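Local coordinates for protein putative S41 protease (Bacteroides fragilis NCTC 9343, PDB 3K50) that is of unknown function but is probably a peptidase of family S41, pairing a PDZ-like domain with a ClpP/crotonase-type domain, at residues Ala106-Gln109 / Arg110-Ile114; Arg217-Thr221 / Gly222-Glu226; Val295-Thr298 / Asn299-Gly303; Glu369-Glu372 / Asp373-Leu376; Thr378-Pro381 / Phe382-Asn386. All coordinates share one frame; numbering follows the deposited sequence. Where two conformers were deposited one is given.

Contact 1: Ala106-Gln109 / Arg110-Ile114; sequences AGLQ and RGHWI
Gly107 and His112 face each other just past helix 102-105 of the PDZ domain, where a Schellman motif ends the helix and a type II beta turn, Gln109 to His112, feeds strand 113-117. Gly107 provides the positive phi of the Schellman motif, and its carbonyl O approaches the imidazole obliquely, 3.5 Å from His112 CE1. Leu108 follows with its CA at the edge of the same ring, 3.6 Å from His112 ND1, while its side chain packs on Ile94 and Ile140 of the neighbouring strands. Gln109 uses its backbone twice. Its N-H gives a bent bond (135°) to His112 ND1 at 3.0 Å, reached 21° out of the ring plane, which makes ND1 the accepting nitrogen of the imidazole. Its carbonyl O takes the N-H of His112, also at 3.0 Å, and so closes the turn, with Gly111 in the third position. The ring can fold back to the start of the turn because His112 CG stands anti to its own carbonyl carbon (chi1 -81°). The Gln109 amide stands nearly perpendicular to the imidazole, its NE2 4.1 Å from His112 CE1.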
loop_
_atom_site.group_PDB
_atom_site.type_symbol
_atom_site.label_atom_id
_atom_site.label_comp_id
_atom_site.label_asym_id
_atom_site.label_seq_id
_atom_site.Cartn_x
_atom_site.Cartn_y
_atom_site.Cartn_z
ATOM N N ALA A 106 12.208 1.949 20.613
ATOM C CA ALA A 106 12.576 3.294 21.049
ATOM C C ALA A 106 11.414 4.072 21.679
ATOM O O ALA A 106 11.633 5.181 22.197
ATOM C CB ALA A 106 13.111 4.075 19.883
ATOM N N GLY A 107 10.196 3.527 21.580
ATOM C CA GLY A 107 8.967 4.151 22.099
ATOM C C GLY A 107 8.335 5.098 21.084
ATOM O O GLY A 107 7.545 5.974 21.441
ATOM N N LEU A 108 8.667 4.931 19.809
ATOM C CA LEU A 108 8.192 5.859 18.791
ATOM C C LEU A 108 6.835 5.435 18.250
ATOM O O LEU A 108 6.497 4.246 18.196
ATOM C CB LEU A 108 9.214 6.016 17.671
ATOM C CG LEU A 108 10.601 6.620 17.934
ATOM C CD1 LEU A 108 11.435 6.478 16.683
ATOM C CD2 LEU A 108 10.489 8.072 18.347
ATOM N N GLN A 109 6.066 6.434 17.840
ATOM C CA GLN A 109 4.734 6.234 17.329
ATOM C C GLN A 109 4.463 7.205 16.215
ATOM O O GLN A 109 5.056 8.277 16.165
ATOM C CB GLN A 109 3.692 6.572 18.414
ATOM C CG GLN A 109 3.710 5.733 19.638
ATOM C CD GLN A 109 2.523 6.014 20.501
ATOM O OE1 GLN A 109 1.377 5.746 20.115
ATOM N NE2 GLN A 109 2.775 6.573 21.655
ATOM N N ARG A 110 3.533 6.863 15.360
ATOM C CA ARG A 110 3.024 7.809 14.372
ATOM C C ARG A 110 2.545 9.090 15.064
ATOM O O ARG A 110 1.786 9.020 16.052
ATOM C CB ARG A 110 1.885 7.128 13.605
ATOM C CG ARG A 110 1.159 8.059 12.672
ATOM C CD ARG A 110 0.076 7.356 11.965
ATOM N NE ARG A 110 -0.832 8.326 11.263
ATOM C CZ ARG A 110 -0.722 8.652 9.990
ATOM N NH1 ARG A 110 0.226 8.122 9.255
ATOM N NH2 ARG A 110 -1.547 9.498 9.435
ATOM N N GLY A 111 2.986 10.255 14.570
ATOM C CA GLY A 111 2.678 11.552 15.170
ATOM C C GLY A 111 3.863 12.107 15.956
ATOM O O GLY A 111 3.909 13.277 16.281
ATOM N N HIS A 112 4.810 11.256 16.309
ATOM C CA HIS A 112 6.035 11.751 16.898
ATOM C C HIS A 112 6.882 12.369 15.812
ATOM O O HIS A 112 6.852 11.946 14.647
ATOM C CB HIS A 112 6.856 10.643 17.532
ATOM C CG HIS A 112 6.401 10.261 18.898
ATOM N ND1 HIS A 112 6.383 8.960 19.332
ATOM C CD2 HIS A 112 5.954 11.014 19.932
ATOM C CE1 HIS A 112 5.946 8.924 20.573
ATOM N NE2 HIS A 112 5.677 10.157 20.959
ATOM N N TRP A 113 7.670 13.351 16.214
ATOM C CA TRP A 113 8.575 14.040 15.305
ATOM C C TRP A 113 9.986 13.848 15.816
ATOM O O TRP A 113 10.212 14.019 17.016
ATOM C CB TRP A 113 8.312 15.529 15.302
ATOM C CG TRP A 113 6.976 15.975 14.813
ATOM C CD1 TRP A 113 5.798 15.846 15.451
ATOM C CD2 TRP A 113 6.709 16.729 13.626
ATOM N NE1 TRP A 113 4.790 16.442 14.728
ATOM C CE2 TRP A 113 5.324 16.991 13.599
ATOM C CE3 TRP A 113 7.496 17.180 12.566
ATOM C CZ2 TRP A 113 4.710 17.673 12.554
ATOM C CZ3 TRP A 113 6.892 17.894 11.548
ATOM C CH2 TRP A 113 5.495 18.131 11.553
ATOM N N ILE A 114 10.902 13.425 14.950
ATOM C CA ILE A 114 12.317 13.322 15.310
ATOM C C ILE A 114 12.918 14.712 15.035
ATOM O O ILE A 114 12.835 15.227 13.911
ATOM C CB ILE A 114 13.053 12.258 14.527
ATOM C CG1 ILE A 114 12.446 10.872 14.732
ATOM C CG2 ILE A 114 14.495 12.154 14.995
ATOM C CD1 ILE A 114 13.157 9.781 13.879
#

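Contact 2: Arg217-Thr221 / Gly222-Glu226; sequences RDFQT and GGVNE
Phe219 and Val224 bracket the end of helix 207-221, and their meeting is the apolar part of a Schellman motif. CG of Phe219 lies anti to the carbonyl carbon (chi1 -71°), which brings CD1 within 3.9 Å of Val224 CG2. That methyl approaches the ring at a slant, and it also rests on the backbone, 3.6 Å from Phe219 O. The same carbonyl oxygen receives the Val224 N-H in a nearly straight bond (168°) of 3.2 Å between Val224 N and Phe219 O. One residue earlier, Gly223 N bonds to Gln220 O at 2.9 Å, from well above the carbonyl plane. Gly223, with positive phi, turns the chain away from the helix.

Thr221 sits on the outer side. Its OG1, anti to the carbonyl carbon at chi1 -67°, reaches back along the helix and donates to Arg217 O at 3.1 Å, a carbonyl that also receives the Thr221 N-H. Arg217 itself sends NH2 to Asp218 OD1 on its syn side, a salt bridge of 3.2 Å. The helix belongs to a beta-alpha-beta crossover between the parallel strands 187-194 and 226-230, and the Phe219 ring also stacks on Phe179 and meets Phe227 edge-to-face. The helix end thus pairs an apolar contact on its buried side with polar side chains on the exposed one.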
loop_
_atom_site.group_PDB
_atom_site.type_symbol
_atom_site.label_atom_id
_atom_site.label_comp_id
_atom_site.label_asym_id
_atom_site.label_seq_id
_atom_site.Cartn_x
_atom_site.Cartn_y
_atom_site.Cartn_z
ATOM N N ARG A 217 -12.931 -12.799 11.989
ATOM C CA ARG A 217 -13.620 -13.559 12.985
ATOM C C ARG A 217 -13.902 -12.670 14.230
ATOM O O ARG A 217 -15.000 -12.701 14.766
ATOM C CB ARG A 217 -12.774 -14.761 13.390
ATOM C CG ARG A 217 -13.475 -15.736 14.392
ATOM C CD ARG A 217 -12.442 -16.625 15.103
ATOM N NE ARG A 217 -11.442 -15.791 15.773
ATOM C CZ ARG A 217 -10.428 -16.230 16.514
ATOM N NH1 ARG A 217 -10.262 -17.530 16.739
ATOM N NH2 ARG A 217 -9.594 -15.339 17.057
ATOM N N ASP A 218 -12.909 -11.900 14.675
ATOM C CA ASP A 218 -13.043 -10.989 15.824
ATOM C C ASP A 218 -14.064 -9.890 15.506
ATOM O O ASP A 218 -14.892 -9.542 16.352
ATOM C CB ASP A 218 -11.690 -10.371 16.209
ATOM C CG ASP A 218 -10.709 -11.382 16.836
ATOM O OD1 ASP A 218 -11.119 -12.544 17.150
ATOM O OD2 ASP A 218 -9.527 -10.997 17.005
ATOM N N PHE A 219 -14.062 -9.406 14.264
ATOM C CA PHE A 219 -15.066 -8.425 13.882
ATOM C C PHE A 219 -16.477 -8.980 13.978
ATOM O O PHE A 219 -17.346 -8.294 14.468
ATOM C CB PHE A 219 -14.848 -7.886 12.488
ATOM C CG PHE A 219 -13.642 -6.976 12.363
ATOM C CD1 PHE A 219 -13.362 -6.007 13.324
ATOM C CD2 PHE A 219 -12.834 -7.058 11.266
ATOM C CE1 PHE A 219 -12.281 -5.174 13.184
ATOM C CE2 PHE A 219 -11.728 -6.213 11.120
ATOM C CZ PHE A 219 -11.448 -5.297 12.083
ATOM N N GLN A 220 -16.697 -10.205 13.491
ATOM C CA GLN A 220 -18.030 -10.802 13.537
ATOM C C GLN A 220 -18.457 -11.040 15.009
ATOM O O GLN A 220 -19.570 -10.735 15.395
ATOM C CB GLN A 220 -18.040 -12.113 12.767
ATOM C CG GLN A 220 -19.403 -12.777 12.691
ATOM C CD GLN A 220 -19.288 -14.223 12.294
ATOM O OE1 GLN A 220 -18.414 -14.952 12.795
ATOM N NE2 GLN A 220 -20.175 -14.665 11.388
ATOM N N THR A 221 -17.561 -11.577 15.826
ATOM C CA THR A 221 -17.843 -11.775 17.218
ATOM C C THR A 221 -18.296 -10.469 17.872
ATOM O O THR A 221 -19.228 -10.478 18.667
ATOM C CB THR A 221 -16.606 -12.287 17.945
ATOM O OG1 THR A 221 -16.339 -13.601 17.461
ATOM C CG2 THR A 221 -16.838 -12.303 19.507
ATOM N N GLY A 222 -17.656 -9.363 17.509
ATOM C CA GLY A 222 -18.005 -8.046 18.041
ATOM C C GLY A 222 -19.246 -7.388 17.443
ATOM O O GLY A 222 -19.623 -6.285 17.839
ATOM N N GLY A 223 -19.831 -8.005 16.436
ATOM C CA GLY A 223 -21.032 -7.497 15.837
ATOM C C GLY A 223 -20.888 -6.271 14.976
ATOM O O GLY A 223 -21.830 -5.500 14.801
ATOM N N VAL A 224 -19.718 -6.112 14.389
ATOM C CA VAL A 224 -19.465 -4.984 13.501
ATOM C C VAL A 224 -20.541 -4.872 12.413
ATOM O O VAL A 224 -20.945 -5.874 11.804
ATOM C CB VAL A 224 -18.036 -5.169 12.910
ATOM C CG1 VAL A 224 -17.882 -4.473 11.638
ATOM C CG2 VAL A 224 -17.038 -4.752 13.976
ATOM N N ASN A 225 -21.048 -3.667 12.219
ATOM C CA ASN A 225 -22.062 -3.370 11.192
ATOM C C ASN A 225 -21.668 -2.174 10.307
ATOM O O ASN A 225 -22.417 -1.796 9.438
ATOM C CB ASN A 225 -23.454 -3.158 11.802
ATOM C CG ASN A 225 -23.430 -2.298 13.032
ATOM O OD1 ASN A 225 -22.861 -1.177 13.026
ATOM N ND2 ASN A 225 -24.055 -2.804 14.128
ATOM N N GLU A 226 -20.493 -1.597 10.539
ATOM C CA GLU A 226 -19.916 -0.573 9.652
ATOM C C GLU A 226 -18.424 -0.911 9.563
ATOM O O GLU A 226 -17.900 -1.606 10.424
ATOM C CB GLU A 226 -20.101 0.879 10.143
ATOM C CG GLU A 226 -21.529 1.378 10.243
ATOM C CD GLU A 226 -22.269 1.675 8.945
ATOM O OE1 GLU A 226 -21.689 1.889 7.852
ATOM O OE2 GLU A 226 -23.496 1.801 9.053
#

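Contact 3: Val295-Thr298 / Asn299-Gly303; sequences VLTT and NATRG
Thr298 and Thr301 mark the two ends of a type I beta turn that links strand 292-297 to helix 304-312 in the ClpP/crotonase-type domain. Three hydrogen bonds join the two sides. The backbone one is the bond of the turn itself: Thr301 N donates to Thr298 O at 3.0 Å, from 58° out of the carbonyl plane. The other two use hydroxyl oxygens as acceptors. Thr298 N points almost straight (170°) at Thr301 OG1, 3.0 Å away, and Thr298 OG1 takes the N-H of Ala300 at 3.1 Å, which makes an ST turn. Thr298 OG1 can do this because it sits between its own backbone N and carbonyl carbon (chi1 67°), where it overhangs the next two residues.

Bonds to other loops form a second group. Each hydroxyl also meets a main-chain carbonyl beyond the turn, Arg232 O for Thr298 OG1 and Leu231 O for Thr301 OG1. Each of the two oxygens thus has a partner on the turn and one on the chain leaving the adjacent parallel strand 226-230. On the other flank Thr297 OG1 binds Thr323 O and Asn299 ND2 binds Lys324 O, after strand 317-322.

What remains is van der Waals contact of carbon on hydroxyl oxygen: the methyl of Ala300 lies 3.6 Å from Thr298 OG1, and Thr297 CA rests 3.5 Å from Thr301 OG1.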
loop_
_atom_site.group_PDB
_atom_site.type_symbol
_atom_site.label_atom_id
_atom_site.label_comp_id
_atom_site.label_asym_id
_atom_site.label_seq_id
_atom_site.Cartn_x
_atom_site.Cartn_y
_atom_site.Cartn_z
ATOM N N VAL A 295 -13.251 3.405 2.651
ATOM C CA VAL A 295 -11.893 3.054 2.261
ATOM C C VAL A 295 -11.047 4.330 2.289
ATOM O O VAL A 295 -11.406 5.345 1.674
ATOM C CB VAL A 295 -11.859 2.348 0.880
ATOM C CG1 VAL A 295 -10.380 1.978 0.485
ATOM C CG2 VAL A 295 -12.729 1.082 0.903
ATOM N N LEU A 296 -10.012 4.310 3.128
ATOM C CA LEU A 296 -9.071 5.435 3.260
ATOM C C LEU A 296 -7.913 5.295 2.268
ATOM O O LEU A 296 -7.221 4.262 2.245
ATOM C CB LEU A 296 -8.570 5.509 4.699
ATOM C CG LEU A 296 -9.608 5.425 5.817
ATOM C CD1 LEU A 296 -8.995 5.642 7.209
ATOM C CD2 LEU A 296 -10.736 6.434 5.578
ATOM N N THR A 297 -7.710 6.334 1.464
ATOM C CA THR A 297 -6.780 6.300 0.307
ATOM C C THR A 297 -5.820 7.467 0.205
ATOM O O THR A 297 -6.070 8.500 0.784
ATOM C CB THR A 297 -7.615 6.267 -1.050
ATOM O OG1 THR A 297 -8.383 7.473 -1.217
ATOM C CG2 THR A 297 -8.575 5.101 -1.070
ATOM N N THR A 298 -4.674 7.248 -0.457
ATOM C CA THR A 298 -3.778 8.322 -0.846
ATOM C C THR A 298 -3.253 7.949 -2.218
ATOM O O THR A 298 -3.635 6.904 -2.791
ATOM C CB THR A 298 -2.587 8.576 0.112
ATOM O OG1 THR A 298 -1.677 7.464 0.083
ATOM C CG2 THR A 298 -3.069 8.896 1.560
ATOM N N ASN A 299 -2.403 8.810 -2.763
ATOM C CA ASN A 299 -1.724 8.531 -4.010
ATOM C C ASN A 299 -0.919 7.230 -3.920
ATOM O O ASN A 299 -0.613 6.654 -4.930
ATOM C CB ASN A 299 -0.760 9.654 -4.418
ATOM C CG ASN A 299 -1.428 11.017 -4.726
ATOM O OD1 ASN A 299 -0.671 11.964 -4.939
ATOM N ND2 ASN A 299 -2.794 11.143 -4.748
ATOM N N ALA A 300 -0.519 6.775 -2.735
ATOM C CA ALA A 300 0.194 5.516 -2.639
ATOM C C ALA A 300 -0.682 4.283 -2.875
ATOM O O ALA A 300 -0.148 3.223 -3.132
ATOM C CB ALA A 300 0.873 5.377 -1.243
ATOM N N THR A 301 -2.002 4.400 -2.723
ATOM C CA THR A 301 -2.947 3.290 -2.791
ATOM C C THR A 301 -2.974 2.810 -4.213
ATOM O O THR A 301 -3.389 3.539 -5.106
ATOM C CB THR A 301 -4.340 3.758 -2.357
ATOM O OG1 THR A 301 -4.238 4.298 -1.056
ATOM C CG2 THR A 301 -5.352 2.614 -2.347
ATOM N N ARG A 302 -2.557 1.567 -4.441
ATOM C CA ARG A 302 -2.307 1.122 -5.811
ATOM C C ARG A 302 -2.628 -0.305 -6.107
ATOM O O ARG A 302 -2.505 -1.177 -5.255
ATOM C CB ARG A 302 -0.784 1.289 -6.021
ATOM C CG ARG A 302 -0.197 0.838 -7.357
ATOM C CD ARG A 302 1.302 1.027 -7.347
ATOM N NE ARG A 302 1.683 2.420 -7.441
ATOM C CZ ARG A 302 1.877 3.105 -8.582
ATOM N NH1 ARG A 302 1.742 2.550 -9.773
ATOM N NH2 ARG A 302 2.221 4.365 -8.522
ATOM N N GLY A 303 -2.954 -0.562 -7.355
ATOM C CA GLY A 303 -3.032 -1.938 -7.842
ATOM C C GLY A 303 -4.091 -2.840 -7.284
ATOM O O GLY A 303 -5.282 -2.620 -7.464
#

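Contact 4: Glu369-Glu372 / Asp373-Leu376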
loop_
_atom_site.group_PDB
_atom_site.type_symbol
_atom_site.label_atom_id
_atom_site.label_comp_id
_atom_site.label_asym_id
_atom_site.label_seq_id
_atom_site.Cartn_x
_atom_site.Cartn_y
_atom_site.Cartn_z
ATOM N N GLU A 369 -12.431 14.635 -0.092
ATOM C CA GLU A 369 -10.985 14.851 -0.118
ATOM C C GLU A 369 -10.414 15.405 1.181
ATOM O O GLU A 369 -10.820 16.489 1.631
ATOM C CB GLU A 369 -10.553 15.744 -1.294
ATOM C CG GLU A 369 -9.034 15.766 -1.410
ATOM C CD GLU A 369 -8.494 16.346 -2.686
ATOM O OE1 GLU A 369 -9.265 16.766 -3.586
ATOM O OE2 GLU A 369 -7.255 16.374 -2.772
ATOM N N TYR A 370 -9.501 14.621 1.770
ATOM C CA TYR A 370 -8.783 14.953 2.976
ATOM C C TYR A 370 -7.307 14.615 2.797
ATOM O O TYR A 370 -6.952 13.447 2.606
ATOM C CB TYR A 370 -9.310 14.139 4.162
ATOM C CG TYR A 370 -10.592 14.654 4.738
ATOM C CD1 TYR A 370 -11.829 14.255 4.228
ATOM C CD2 TYR A 370 -10.586 15.524 5.836
ATOM C CE1 TYR A 370 -13.011 14.742 4.759
ATOM C CE2 TYR A 370 -11.753 16.026 6.349
ATOM C CZ TYR A 370 -12.967 15.625 5.800
ATOM O OH TYR A 370 -14.141 16.101 6.318
ATOM N N ASN A 371 -6.455 15.647 2.789
ATOM C CA ASN A 371 -5.008 15.466 2.711
ATOM C C ASN A 371 -4.515 15.396 4.157
ATOM O O ASN A 371 -4.530 16.377 4.856
ATOM C CB ASN A 371 -4.331 16.644 2.003
ATOM C CG ASN A 371 -2.816 16.515 1.951
ATOM O OD1 ASN A 371 -2.214 15.562 2.461
ATOM N ND2 ASN A 371 -2.183 17.504 1.339
ATOM N N GLU A 372 -4.014 14.249 4.581
ATOM C CA GLU A 372 -3.606 14.089 5.968
ATOM C C GLU A 372 -2.506 15.080 6.408
ATOM O O GLU A 372 -2.442 15.467 7.578
ATOM C CB GLU A 372 -3.159 12.667 6.196
ATOM C CG GLU A 372 -1.903 12.187 5.386
ATOM C CD GLU A 372 -1.522 10.720 5.650
ATOM O OE1 GLU A 372 -2.182 10.058 6.487
ATOM O OE2 GLU A 372 -0.553 10.216 5.011
ATOM N N ASP A 373 -1.624 15.462 5.475
ATOM C CA ASP A 373 -0.582 16.434 5.759
ATOM C C ASP A 373 -1.066 17.853 6.063
ATOM O O ASP A 373 -0.276 18.636 6.568
ATOM C CB ASP A 373 0.450 16.474 4.642
ATOM C CG ASP A 373 1.110 15.113 4.392
ATOM O OD1 ASP A 373 1.163 14.295 5.315
ATOM O OD2 ASP A 373 1.552 14.866 3.256
ATOM N N SER A 374 -2.332 18.184 5.771
ATOM C CA SER A 374 -2.897 19.531 6.077
ATOM C C SER A 374 -3.477 19.659 7.497
ATOM O O SER A 374 -3.806 20.763 7.944
ATOM C CB SER A 374 -3.984 19.904 5.050
ATOM O OG SER A 374 -3.425 20.121 3.764
ATOM N N TYR A 375 -3.547 18.541 8.221
ATOM C CA TYR A 375 -4.157 18.500 9.517
ATOM C C TYR A 375 -3.165 17.936 10.540
ATOM O O TYR A 375 -3.373 16.835 11.084
ATOM C CB TYR A 375 -5.390 17.592 9.446
ATOM C CG TYR A 375 -6.521 18.005 8.547
ATOM C CD1 TYR A 375 -6.506 17.721 7.190
ATOM C CD2 TYR A 375 -7.639 18.631 9.069
ATOM C CE1 TYR A 375 -7.568 18.109 6.388
ATOM C CE2 TYR A 375 -8.699 18.997 8.289
ATOM C CZ TYR A 375 -8.664 18.759 6.948
ATOM O OH TYR A 375 -9.790 19.145 6.222
ATOM N N LEU A 376 -2.148 18.723 10.837
ATOM C CA LEU A 376 -1.081 18.268 11.734
ATOM C C LEU A 376 -1.547 18.010 13.151
ATOM O O LEU A 376 -1.089 17.061 13.780
ATOM C CB LEU A 376 0.101 19.250 11.712
ATOM C CG LEU A 376 0.831 19.334 10.362
ATOM C CD1 LEU A 376 2.022 20.313 10.464
ATOM C CD2 LEU A 376 1.276 17.978 9.821
HETATM O O HOH W 1 -11.047 18.346 3.704
HETATM O O HOH W 2 -3.625 20.074 0.827
HETATM O O HOH W 3 0.988 16.558 1.028
HETATM O O HOH W 4 -3.479 14.188 9.859
HETATM O O HOH W 5 1.895 11.650 5.709
#
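Tyr375 lies back along the chain that precedes it, touching Asn371 and then Tyr370. Its CB is 4.1 Å from Glu372 O. Because CG is anti to the carbonyl carbon (chi1 -63°), the ring turns toward the earlier residues, and CD1 comes to 3.3 Å from Asn371 O, which lies in the ring plane at its edge. Farther out, CZ passes 3.9 Å from Tyr370 CD2, the two rings crossing obliquely with their planes at 37°. The hydroxyl lies beside Tyr370 CE2 and bonds to a water that donates to Glu369 O. A short 3-10 turn between the two tyrosines, in the loop from strand 368-369 toward helix 388-398, holds this shape: Ser374 N donates to Asn371 O at 3.0 Å, and Tyr375 N makes a weak bond to Glu372 O. Asn371 adds an Asx turn, its OD1 receiving Asp373 N at 3.1 Å from well above the amide plane. Glu372 and Asp373 project side by side. Glu372 OE2 bonds to Tyr233 OH and OE1 forms salt bridges with Arg110 and Arg232; the two arginines would probably offset the closeness of the acids. Glu372 OE2 and Asp373 OD1 stand 4.4 Å apart, and one water donates to both.

Contact 5: Thr378-Pro381 / Phe382-Asn386; sequences TYLP and FGNTN
Leu380 CD1 packs against both asparagines of this loop: it sits 3.8 Å from Asn386 CB and 3.9 Å from Asn384 OD1, with the Leu380 and Asn386 side chains lying alongside each other. Thr378 adds to the close packing through carbon, its CB 3.3 Å and its CG2 3.5 Å from Asn386 O, while its polar groups pair with Thr388. The closer-knit part continues into a type II beta turn from Pro381 to Asn384, where Asn384 N donates to Pro381 O at 3.2 Å and Gly383 takes the third position. Asn384 CG is anti to the backbone N (chi1 179°), which carries OD1 over the following residues; there it accepts Asn386 N at 3.0 Å, in the carbonyl plane and fairly straight (158°), forming an Asx turn. Phe382, on the buried side, leaves the loop to pack against Tyr96 of the PDZ domain and Tyr191 and Met193 of the neighbouring domain, so the turn is seated where the two meet.

The solvent side is looser. Asn386 is exposed, and the end of its side chain leads away from the contact toward Asn391 of helix 388-398. Two hydrogen bonds to backbone N-H groups therefore set the shape of the loop, with one leucine methyl resting against the two asparagines.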
loop_
_atom_site.group_PDB
_atom_site.type_symbol
_atom_site.label_atom_id
_atom_site.label_comp_id
_atom_site.label_asym_id
_atom_site.label_seq_id
_atom_site.Cartn_x
_atom_site.Cartn_y
_atom_site.Cartn_z
ATOM N N THR A 378 -4.295 16.682 14.106
ATOM C CA THR A 378 -4.901 15.354 14.181
ATOM C C THR A 378 -4.097 14.227 13.407
ATOM O O THR A 378 -4.651 13.181 13.058
ATOM C CB THR A 378 -6.360 15.383 13.758
ATOM O OG1 THR A 378 -6.469 16.019 12.491
ATOM C CG2 THR A 378 -7.215 16.159 14.796
ATOM N N TYR A 379 -2.815 14.452 13.148
ATOM C CA TYR A 379 -1.931 13.414 12.580
ATOM C C TYR A 379 -1.570 12.501 13.769
ATOM O O TYR A 379 -0.684 12.824 14.572
ATOM C CB TYR A 379 -0.728 14.081 11.961
ATOM C CG TYR A 379 0.038 13.242 10.979
ATOM C CD1 TYR A 379 0.903 12.271 11.397
ATOM C CD2 TYR A 379 -0.113 13.444 9.612
ATOM C CE1 TYR A 379 1.618 11.524 10.489
ATOM C CE2 TYR A 379 0.605 12.683 8.682
ATOM C CZ TYR A 379 1.456 11.734 9.125
ATOM O OH TYR A 379 2.202 11.001 8.221
ATOM N N LEU A 380 -2.309 11.393 13.898
ATOM C CA LEU A 380 -2.288 10.589 15.112
ATOM C C LEU A 380 -2.174 9.120 14.818
ATOM O O LEU A 380 -2.351 8.729 13.668
ATOM C CB LEU A 380 -3.603 10.822 15.880
ATOM C CG LEU A 380 -3.823 12.174 16.529
ATOM C CD1 LEU A 380 -5.263 12.357 16.908
ATOM C CD2 LEU A 380 -2.829 12.362 17.748
ATOM N N PRO A 381 -1.839 8.297 15.858
ATOM C CA PRO A 381 -1.781 6.879 15.627
ATOM C C PRO A 381 -3.008 6.301 14.958
ATOM O O PRO A 381 -4.122 6.741 15.214
ATOM C CB PRO A 381 -1.672 6.291 17.039
ATOM C CG PRO A 381 -0.829 7.394 17.775
ATOM C CD PRO A 381 -1.384 8.654 17.233
ATOM N N PHE A 382 -2.783 5.279 14.148
ATOM C CA PHE A 382 -3.904 4.621 13.482
ATOM C C PHE A 382 -4.911 4.027 14.470
ATOM O O PHE A 382 -4.555 3.429 15.490
ATOM C CB PHE A 382 -3.394 3.522 12.583
ATOM C CG PHE A 382 -2.461 3.992 11.504
ATOM C CD1 PHE A 382 -2.935 4.773 10.451
ATOM C CD2 PHE A 382 -1.159 3.545 11.461
ATOM C CE1 PHE A 382 -2.085 5.149 9.440
ATOM C CE2 PHE A 382 -0.324 3.913 10.475
ATOM C CZ PHE A 382 -0.794 4.703 9.433
ATOM N N GLY A 383 -6.185 4.208 14.176
ATOM C CA GLY A 383 -7.235 3.706 15.044
ATOM C C GLY A 383 -7.622 4.672 16.172
ATOM O O GLY A 383 -8.639 4.451 16.817
ATOM N N ASN A 384 -6.866 5.747 16.405
ATOM C CA ASN A 384 -7.283 6.794 17.351
ATOM C C ASN A 384 -8.434 7.470 16.628
ATOM O O ASN A 384 -8.269 7.863 15.502
ATOM C CB ASN A 384 -6.112 7.745 17.639
ATOM C CG ASN A 384 -6.455 8.877 18.594
ATOM O OD1 ASN A 384 -7.469 9.566 18.446
ATOM N ND2 ASN A 384 -5.535 9.150 19.523
ATOM N N THR A 385 -9.616 7.599 17.246
ATOM C CA THR A 385 -10.792 8.123 16.541
ATOM C C THR A 385 -10.700 9.588 16.139
ATOM O O THR A 385 -11.496 10.082 15.307
ATOM C CB THR A 385 -12.097 7.897 17.342
ATOM O OG1 THR A 385 -11.973 8.505 18.609
ATOM C CG2 THR A 385 -12.405 6.356 17.542
ATOM N N ASN A 386 -9.728 10.305 16.685
ATOM C CA ASN A 386 -9.513 11.693 16.267
ATOM C C ASN A 386 -8.516 11.778 15.113
ATOM O O ASN A 386 -8.296 12.861 14.577
ATOM C CB ASN A 386 -9.013 12.539 17.404
ATOM C CG ASN A 386 -9.996 12.654 18.558
ATOM O OD1 ASN A 386 -9.597 12.514 19.707
ATOM N ND2 ASN A 386 -11.263 12.955 18.265
#

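In the fold
Contacts 1, 4 and 5 gather at one junction, where the PDZ domain meets the loop between strand 368-369 and helix 388-398. Arg110 of contact 1 reaches both contact 4 and contact 5, while Tyr379 of contact 5 packs against Glu372 and Asp373. Contact 3 is the most central, its centre about 7 Å from the centre of the chain, and is dominated by threonine hydroxyls shared with neighbouring loops. Contact 2 lies outermost, its centre about 24 Å from the centre of the chain, and combines an apolar contact with surface polar groups. Contact 4, at the surface, is bridged by several waters; the other four are partly buried. Contacts 1 and 2 both contain Schellman motifs.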